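Hep_Hag family (Burkholderia pseudomallei, PDB 3S6L) is BoaA, a trimeric autotransporter adhesin of the cell surface, whose YadA-like head domain probably helps the bacterium attach to host epithelial cells. Local coordinates at the interface of chains A and B. Residues are numbered along the deposited sequence; one frame, centred on the assembly and turned at random. Chains: chain A/B, Hep_Hag family.

Contact 1: the interface of chains A and B. Residues chain A 68, 80, 82, 94-96; chain B 82, 96.
B:Phe96 reaches across the interface and sets the far end of its ring against strands 80-82 and 94-96 of chain A. The contacts are of two kinds. The first is aromatic on aliphatic. CE2 of the ring lies 3.5 Å from CB of A:Ser94, while CE1, on the other flank, meets CG2 of A:Thr80 at 3.7 Å. A:Val82 stands at the rim of the same ring, its CG2 in the ring plane and 3.8 Å from CE1. A:Phe96 joins with its CB, 3.7 Å from CZ of B:Phe96, so the two equivalent phenylalanines meet methylene to ring and do not stack. The B:Phe96 ring is carried inward because CG lies anti to the backbone N (chi1 178°), and the residue hides 62 Å² against chain A. The second kind is aliphatic on aliphatic: the two copies of Val82 meet at a slant and touch through unlike branches, CG2 of A:Val82 against CG1 of B:Val82. A:Leu68, one turn back, adds a marginal touch with CD1 towards the same valine of chain B. These rungs belong to the left-handed beta-roll of the YadA-like head, and the patch probably forms part of the packing towards the trimer interior. At the tip of the B:Phe96 ring, CZ ends 3.4 Å from the backbone carbonyl O of A:Ala95.

Contact 2: the interface of chains A and B. Residues chain A 124, 135-136, 138; chain B 124, 138, 145-147.
A:Val136 inserts its side chain among B:Arg145, B:Leu147 and B:Phe138, and hides 64 Å² there. Its CB lies 3.9 Å from CD2 of B:Leu147. From CB the two methyls part. CG1, anti to the backbone N (chi1 178°), passes beside the B:Phe138 ring, 4.1 Å from its CD1. CG2 turns to the aliphatic part of B:Arg145 and packs on CD at 3.8 Å, also touching the edge carbon CD1 of B:Phe138. The backbone of the same residue is tied to chain B: N of A:Val136 donates to the carbonyl O of B:Arg146 over 2.7 Å. B:Arg145 runs extended from CG to NE, and its NH1 donates to the backbone O of B:Phe138 at 2.8 Å, approaching from above the carbonyl plane; this bond ties the arginine to the loop that carries the ring. The two Phe138 rings reach towards each other from the two chains, CZ of A:Phe138 3.9 Å from CE1 of B:Phe138. B:Leu147 fills in beside both rings, with CB at the edge of the A:Phe138 ring and CD2 over the face of B:Phe138. The two Ile124 residues make a looser touch nearby. Parallel bridges pair strand 135-137 of chain A with strand 146-148 of chain B, so the chain leaving the beta-roll of one subunit adds a strand beside the roll of its neighbour.

Contact 3: the interface of chains A and B. Residues chain A 162, 165; chain B 160, 164-165, 168.
A:Leu165 and B:Leu165 approach obliquely, whereas A:Met162 and A:Leu165 each cross B:Gln164 at about a right angle. On the leucine pair, CD1 of A:Leu165 lies 3.9 Å from both CA and CD1 of B:Leu165. Its other methyl, CD2, is directed at the B:Gln164 backbone and side chain, 4.0 Å from CB. CG of A:Leu165 stands anti to the backbone N (chi1 -168°), which carries both methyls towards chain B, and the residue hides 68 Å². Farther along, CG2 of B:Val168 approaches CG of A:Leu165 at 4.2 Å. The A:Met162 chain is bent at chi2 and chi3, bringing its thioether across the end of B:Gln164. There CE lies 3.4 Å from the amide NE2 and SD 3.5 Å from the same atom, as van der Waals neighbours. The glutamine is extended beyond CG, with its amide brought to the sulfur. SD also packs on the methyl CB of B:Ala160, at 3.8 Å. Helix 162-168 of chain A and helix 162-166 of chain B thus meet through leucines in the segment that belongs to the coiled stalk of trimeric autotransporter adhesins, and the contact probably helps bundle the chains where the head gives way to the stalk.

Contact 4: the interface of chains A and B. Residues chain A 22, 36, 38, 50, 52; chain B 55-56, 70, 84.
Successive turns of the YadA-like beta-roll carry A:Asn36 and A:Asp50 at equivalent loop positions, and these face the matching series B:Gln56, B:Gln70 and B:Gln84 on the neighbouring subunit. The A:Asn36 amide stacks on that of B:Gln56, their planes 19° apart, with CG of A:Asn36 3.3 Å from OE1 of B:Gln56. A:Asp50, also a zinc ligand in this structure, lies against B:Gln70 at a steeper tilt, 32° between carboxylate and amide. The glutamines form a ladder within chain B: NE2 of B:Gln70 donates to OE1 of B:Gln56 at 2.8 Å, and NE2 of B:Gln84 to OE1 of B:Gln70 at 3.2 Å. Each is bent at chi2 (-78° in B:Gln70), which turns its amide along the stack towards the next rung. Waters join the subunits. Water 1 lies 2.9 Å from N of B:Gln56 and meets O of A:Asn36 and the hydroxyls of A:Thr38 and A:Thr52. Water 2 repeats the scheme one turn on, 3.0 Å from N of B:Gln70, with O of A:Asp50 and OG1 of A:Thr52. Water 3 links the A:Asp50 carboxylate to OE1 of B:Gln70. This repeating polar and hydrated seam probably keeps the turns of adjacent subunits in register in the trimeric head.

Contact 1: the interface of chains A and B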
loop_
_atom_site.group_PDB
_atom_site.type_symbol
_atom_site.label_atom_id
_atom_site.label_comp_id
_atom_site.label_asym_id
_atom_site.label_seq_id
_atom_site.Cartn_x
_atom_site.Cartn_y
_atom_site.Cartn_z
ATOM N N LEU A 68 -9.173 -4.124 4.966
ATOM C CA LEU A 68 -9.239 -5.199 3.944
ATOM C C LEU A 68 -8.263 -6.285 4.327
ATOM O O LEU A 68 -7.061 -6.041 4.385
ATOM C CB LEU A 68 -8.892 -4.656 2.557
ATOM C CG LEU A 68 -9.483 -3.297 2.144
ATOM C CD1 LEU A 68 -8.882 -2.840 0.800
ATOM C CD2 LEU A 68 -11.011 -3.368 2.055
ATOM N N THR A 80 -6.813 3.451 7.062
ATOM C CA THR A 80 -6.790 2.409 6.041
ATOM C C THR A 80 -5.884 1.305 6.590
ATOM O O THR A 80 -4.739 1.564 7.022
ATOM C CB THR A 80 -6.253 2.959 4.722
ATOM O OG1 THR A 80 -7.071 4.069 4.282
ATOM C CG2 THR A 80 -6.233 1.894 3.643
ATOM N N VAL A 82 -4.679 -2.612 5.446
ATOM C CA VAL A 82 -4.748 -3.607 4.371
ATOM C C VAL A 82 -3.707 -4.712 4.628
ATOM O O VAL A 82 -2.478 -4.448 4.666
ATOM C CB VAL A 82 -4.570 -2.954 2.948
ATOM C CG1 VAL A 82 -4.430 -3.998 1.851
ATOM C CG2 VAL A 82 -5.717 -2.004 2.617
ATOM N N SER A 94 -2.415 4.833 7.919
ATOM C CA SER A 94 -2.471 3.865 6.832
ATOM C C SER A 94 -1.472 2.741 7.042
ATOM O O SER A 94 -0.252 2.994 7.156
ATOM C CB SER A 94 -2.176 4.549 5.484
ATOM O OG SER A 94 -2.962 5.715 5.304
ATOM N N ALA A 95 -1.982 1.504 7.091
ATOM C CA ALA A 95 -1.147 0.321 7.325
ATOM C C ALA A 95 -1.332 -0.667 6.186
ATOM O O ALA A 95 -2.451 -1.031 5.831
ATOM C CB ALA A 95 -1.501 -0.317 8.633
ATOM N N PHE A 96 -0.208 -1.086 5.619
ATOM C CA PHE A 96 -0.145 -2.038 4.526
ATOM C C PHE A 96 0.796 -3.184 4.883
ATOM O O PHE A 96 1.988 -2.975 5.158
ATOM C CB PHE A 96 0.338 -1.368 3.238
ATOM C CG PHE A 96 0.397 -2.329 2.056
ATOM C CD1 PHE A 96 -0.792 -2.809 1.457
ATOM C CD2 PHE A 96 1.623 -2.796 1.571
ATOM C CE1 PHE A 96 -0.755 -3.739 0.383
ATOM C CE2 PHE A 96 1.667 -3.702 0.502
ATOM C CZ PHE A 96 0.476 -4.175 -0.099
ATOM N N VAL B 82 -6.161 2.805 -3.332
ATOM C CA VAL B 82 -6.667 2.085 -2.168
ATOM C C VAL B 82 -6.828 3.022 -0.956
ATOM O O VAL B 82 -5.842 3.626 -0.467
ATOM C CB VAL B 82 -5.752 0.851 -1.846
ATOM C CG1 VAL B 82 -6.122 0.183 -0.521
ATOM C CG2 VAL B 82 -5.780 -0.179 -3.009
ATOM N N PHE B 96 -2.117 4.935 -2.050
ATOM C CA PHE B 96 -2.493 4.166 -0.851
ATOM C C PHE B 96 -2.707 5.151 0.296
ATOM O O PHE B 96 -1.771 5.894 0.696
ATOM C CB PHE B 96 -1.406 3.139 -0.457
ATOM C CG PHE B 96 -1.750 2.379 0.801
ATOM C CD1 PHE B 96 -2.765 1.415 0.796
ATOM C CD2 PHE B 96 -1.090 2.641 1.997
ATOM C CE1 PHE B 96 -3.140 0.734 1.995
ATOM C CE2 PHE B 96 -1.457 1.966 3.172
ATOM C CZ PHE B 96 -2.494 1.016 3.165
#

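Contact 2: the interface of chains A and B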
loop_
_atom_site.group_PDB
_atom_site.type_symbol
_atom_site.label_atom_id
_atom_site.label_comp_id
_atom_site.label_asym_id
_atom_site.label_seq_id
_atom_site.Cartn_x
_atom_site.Cartn_y
_atom_site.Cartn_z
ATOM N N ILE A 124 8.860 1.893 6.962
ATOM C CA ILE A 124 8.998 1.262 5.637
ATOM C C ILE A 124 9.792 -0.039 5.773
ATOM O O ILE A 124 10.939 -0.037 6.244
ATOM C CB ILE A 124 9.778 2.182 4.651
ATOM C CG1 ILE A 124 9.165 3.576 4.538
ATOM C CG2 ILE A 124 9.887 1.575 3.281
ATOM C CD1 ILE A 124 7.713 3.572 4.159
ATOM N N SER A 135 9.315 11.419 11.430
ATOM C CA SER A 135 10.454 10.711 10.923
ATOM C C SER A 135 9.988 9.512 10.087
ATOM O O SER A 135 8.836 9.057 10.191
ATOM C CB SER A 135 11.303 10.245 12.107
ATOM O OG SER A 135 10.692 9.121 12.695
ATOM N N VAL A 136 10.884 9.007 9.255
ATOM C CA VAL A 136 10.576 7.848 8.417
ATOM C C VAL A 136 11.629 6.808 8.719
ATOM O O VAL A 136 12.801 7.060 8.472
ATOM C CB VAL A 136 10.609 8.211 6.927
ATOM C CG1 VAL A 136 10.339 6.987 6.080
ATOM C CG2 VAL A 136 9.600 9.293 6.632
ATOM N N PHE A 138 13.462 3.032 8.272
ATOM C CA PHE A 138 13.665 1.921 7.351
ATOM C C PHE A 138 14.071 0.624 8.062
ATOM O O PHE A 138 14.589 -0.300 7.443
ATOM C CB PHE A 138 14.671 2.312 6.243
ATOM C CG PHE A 138 14.215 3.471 5.419
ATOM C CD1 PHE A 138 13.398 3.269 4.314
ATOM C CD2 PHE A 138 14.562 4.780 5.774
ATOM C CE1 PHE A 138 12.964 4.350 3.553
ATOM C CE2 PHE A 138 14.118 5.872 5.019
ATOM C CZ PHE A 138 13.334 5.659 3.913
ATOM N N ILE B 124 5.770 9.947 0.164
ATOM C CA ILE B 124 5.761 8.972 1.252
ATOM C C ILE B 124 5.419 9.697 2.527
ATOM O O ILE B 124 6.092 10.682 2.893
ATOM C CB ILE B 124 7.138 8.295 1.443
ATOM C CG1 ILE B 124 7.689 7.695 0.122
ATOM C CG2 ILE B 124 7.111 7.269 2.605
ATOM C CD1 ILE B 124 6.799 6.696 -0.565
ATOM N N PHE B 138 9.479 12.910 1.118
ATOM C CA PHE B 138 9.049 12.444 2.424
ATOM C C PHE B 138 8.305 13.513 3.218
ATOM O O PHE B 138 8.143 13.393 4.440
ATOM C CB PHE B 138 10.242 11.907 3.208
ATOM C CG PHE B 138 10.906 10.749 2.550
ATOM C CD1 PHE B 138 10.432 9.455 2.759
ATOM C CD2 PHE B 138 11.982 10.947 1.700
ATOM C CE1 PHE B 138 11.047 8.363 2.166
ATOM C CE2 PHE B 138 12.608 9.874 1.084
ATOM C CZ PHE B 138 12.134 8.560 1.313
ATOM N N ARG B 145 10.745 15.413 6.913
ATOM C CA ARG B 145 10.837 14.279 7.851
ATOM C C ARG B 145 12.272 13.752 7.829
ATOM O O ARG B 145 12.945 13.786 6.789
ATOM C CB ARG B 145 9.851 13.152 7.497
ATOM C CG ARG B 145 8.389 13.483 7.795
ATOM C CD ARG B 145 7.532 12.221 7.757
ATOM N NE ARG B 145 6.086 12.464 7.904
ATOM C CZ ARG B 145 5.259 12.817 6.917
ATOM N NH1 ARG B 145 5.714 13.007 5.675
ATOM N NH2 ARG B 145 3.964 12.992 7.175
ATOM N N ARG B 146 12.742 13.334 8.991
ATOM C CA ARG B 146 14.080 12.764 9.161
ATOM C C ARG B 146 13.993 11.311 8.678
ATOM O O ARG B 146 12.976 10.666 8.869
ATOM C CB ARG B 146 14.412 12.792 10.675
ATOM C CG ARG B 146 15.841 13.123 11.054
ATOM C CD ARG B 146 16.182 12.778 12.542
ATOM N NE ARG B 146 15.026 12.910 13.441
ATOM C CZ ARG B 146 14.772 12.071 14.443
ATOM N NH1 ARG B 146 15.570 11.040 14.698
ATOM N NH2 ARG B 146 13.721 12.260 15.198
ATOM N N LEU B 147 15.053 10.791 8.079
ATOM C CA LEU B 147 15.090 9.375 7.659
ATOM C C LEU B 147 15.984 8.637 8.629
ATOM O O LEU B 147 17.134 9.024 8.810
ATOM C CB LEU B 147 15.641 9.234 6.227
ATOM C CG LEU B 147 15.058 10.108 5.115
ATOM C CD1 LEU B 147 15.766 9.903 3.771
ATOM C CD2 LEU B 147 13.557 9.901 4.967
#

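Contact 3: the interface of chains A and B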
loop_
_atom_site.group_PDB
_atom_site.type_symbol
_atom_site.label_atom_id
_atom_site.label_comp_id
_atom_site.label_asym_id
_atom_site.label_seq_id
_atom_site.Cartn_x
_atom_site.Cartn_y
_atom_site.Cartn_z
ATOM N N MET A 162 26.482 8.872 -1.597
ATOM C CA MET A 162 27.888 8.587 -1.317
ATOM C C MET A 162 28.861 9.279 -2.277
ATOM O O MET A 162 29.911 9.740 -1.846
ATOM C CB MET A 162 28.161 7.077 -1.310
ATOM C CG MET A 162 27.613 6.286 -0.101
ATOM S SD MET A 162 27.991 6.992 1.506
ATOM C CE MET A 162 29.802 6.875 1.593
ATOM N N LEU A 165 29.318 12.622 -0.869
ATOM C CA LEU A 165 30.122 12.586 0.340
ATOM C C LEU A 165 31.616 12.479 -0.015
ATOM O O LEU A 165 32.425 13.261 0.462
ATOM C CB LEU A 165 29.698 11.426 1.247
ATOM C CG LEU A 165 30.287 11.486 2.658
ATOM C CD1 LEU A 165 29.425 12.350 3.550
ATOM C CD2 LEU A 165 30.433 10.112 3.260
ATOM N N ALA B 160 24.037 8.554 2.181
ATOM C CA ALA B 160 25.015 8.709 3.261
ATOM C C ALA B 160 24.309 8.947 4.598
ATOM O O ALA B 160 23.394 9.773 4.692
ATOM C CB ALA B 160 25.966 9.878 2.944
ATOM N N GLN B 164 28.561 8.704 8.737
ATOM C CA GLN B 164 29.459 8.834 7.600
ATOM C C GLN B 164 29.859 10.269 7.363
ATOM O O GLN B 164 31.010 10.536 7.022
ATOM C CB GLN B 164 28.855 8.210 6.350
ATOM C CG GLN B 164 28.947 6.693 6.388
ATOM C CD GLN B 164 28.196 6.052 5.261
ATOM O OE1 GLN B 164 26.979 6.251 5.117
ATOM N NE2 GLN B 164 28.908 5.255 4.451
ATOM N N LEU B 165 28.922 11.194 7.569
ATOM C CA LEU B 165 29.212 12.618 7.400
ATOM C C LEU B 165 30.204 13.049 8.478
ATOM O O LEU B 165 31.157 13.781 8.205
ATOM C CB LEU B 165 27.939 13.459 7.459
ATOM C CG LEU B 165 28.048 14.970 7.237
ATOM C CD1 LEU B 165 28.083 15.320 5.771
ATOM C CD2 LEU B 165 26.874 15.679 7.878
ATOM N N VAL B 168 33.964 12.387 8.051
ATOM C CA VAL B 168 34.693 13.323 7.185
ATOM C C VAL B 168 35.023 14.620 7.936
ATOM O O VAL B 168 36.094 14.759 8.549
ATOM C CB VAL B 168 33.889 13.658 5.918
ATOM C CG1 VAL B 168 34.657 14.675 5.055
ATOM C CG2 VAL B 168 33.589 12.375 5.110
#

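Contact 4: the interface of chains A and B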
loop_
_atom_site.group_PDB
_atom_site.type_symbol
_atom_site.label_atom_id
_atom_site.label_comp_id
_atom_site.label_asym_id
_atom_site.label_seq_id
_atom_site.Cartn_x
_atom_site.Cartn_y
_atom_site.Cartn_z
ATOM N N GLY A 22 -27.133 3.533 0.631
ATOM C CA GLY A 22 -25.974 3.084 -0.098
ATOM C C GLY A 22 -25.094 2.043 0.577
ATOM O O GLY A 22 -23.958 1.880 0.184
ATOM N N ASN A 36 -23.146 4.654 2.796
ATOM C CA ASN A 36 -22.188 4.301 1.751
ATOM C C ASN A 36 -21.169 3.274 2.248
ATOM O O ASN A 36 -20.000 3.312 1.906
ATOM C CB ASN A 36 -21.494 5.551 1.213
ATOM C CG ASN A 36 -22.443 6.488 0.506
ATOM O OD1 ASN A 36 -23.496 6.078 0.014
ATOM N ND2 ASN A 36 -22.077 7.755 0.448
ATOM N N THR A 38 -19.711 -0.714 2.973
ATOM C CA THR A 38 -19.622 -2.003 2.306
ATOM C C THR A 38 -18.894 -2.915 3.247
ATOM O O THR A 38 -17.870 -2.559 3.835
ATOM C CB THR A 38 -18.886 -1.894 0.954
ATOM O OG1 THR A 38 -19.448 -0.819 0.212
ATOM C CG2 THR A 38 -19.009 -3.167 0.147
ATOM N N ASP A 50 -19.056 6.051 5.138
ATOM C CA ASP A 50 -18.256 5.849 3.912
ATOM C C ASP A 50 -17.172 4.775 4.136
ATOM O O ASP A 50 -16.040 4.888 3.674
ATOM C CB ASP A 50 -17.640 7.188 3.424
ATOM C CG ASP A 50 -18.712 8.245 3.006
ATOM O OD1 ASP A 50 -19.900 7.896 2.934
ATOM O OD2 ASP A 50 -18.386 9.434 2.730
ATOM N N THR A 52 -15.434 0.820 4.416
ATOM C CA THR A 52 -15.339 -0.363 3.553
ATOM C C THR A 52 -14.545 -1.442 4.267
ATOM O O THR A 52 -13.394 -1.224 4.632
ATOM C CB THR A 52 -14.647 -0.021 2.223
ATOM O OG1 THR A 52 -15.363 1.029 1.547
ATOM C CG2 THR A 52 -14.545 -1.250 1.316
ATOM N N GLY B 55 -16.376 -0.833 -2.789
ATOM C CA GLY B 55 -16.816 0.306 -1.998
ATOM C C GLY B 55 -17.885 1.066 -2.760
ATOM O O GLY B 55 -17.974 0.958 -3.998
ATOM N N GLN B 56 -18.720 1.803 -2.031
ATOM C CA GLN B 56 -19.801 2.566 -2.661
ATOM C C GLN B 56 -19.146 3.636 -3.542
ATOM O O GLN B 56 -18.144 4.283 -3.124
ATOM C CB GLN B 56 -20.709 3.198 -1.598
ATOM C CG GLN B 56 -22.050 3.731 -2.126
ATOM C CD GLN B 56 -21.936 5.100 -2.830
ATOM O OE1 GLN B 56 -21.080 5.932 -2.485
ATOM N NE2 GLN B 56 -22.835 5.343 -3.805
ATOM N N GLN B 70 -14.438 3.536 -0.497
ATOM C CA GLN B 70 -15.567 4.359 -0.899
ATOM C C GLN B 70 -15.098 5.586 -1.729
ATOM O O GLN B 70 -14.142 6.270 -1.356
ATOM C CB GLN B 70 -16.344 4.798 0.354
ATOM C CG GLN B 70 -17.762 5.331 0.100
ATOM C CD GLN B 70 -17.808 6.775 -0.421
ATOM O OE1 GLN B 70 -17.026 7.625 0.007
ATOM N NE2 GLN B 70 -18.773 7.060 -1.321
ATOM N N GLN B 84 -10.347 5.380 1.189
ATOM C CA GLN B 84 -11.505 6.196 0.856
ATOM C C GLN B 84 -11.059 7.473 0.138
ATOM O O GLN B 84 -10.117 8.191 0.571
ATOM C CB GLN B 84 -12.362 6.529 2.101
ATOM C CG GLN B 84 -13.704 7.257 1.805
ATOM C CD GLN B 84 -13.548 8.769 1.527
ATOM O OE1 GLN B 84 -12.668 9.457 2.088
ATOM N NE2 GLN B 84 -14.392 9.284 0.628
HETATM O O HOH W 1 -18.289 1.516 0.873
HETATM O O HOH W 2 -14.022 3.334 2.421
HETATM O O HOH W 3 -17.506 10.457 -0.124
#

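The four contacts follow one another along the adhesin in the order 4, 1, 2, 3. The centres of their C-alpha atoms lie about 15 Å apart between contacts 4 and 1, 18 Å between contacts 1 and 2, and 19 Å between contacts 2 and 3; contacts 3 and 4 are about 49 Å apart. They share no residue, but A:Leu68 in contact 1 and B:Gln70 in contact 4 occupy the same turn of the roll in their respective chains. Chemistry changes from hydrated polar rungs through apolar packing to strand pairing between subunits and then helices, joining them from head to stalk.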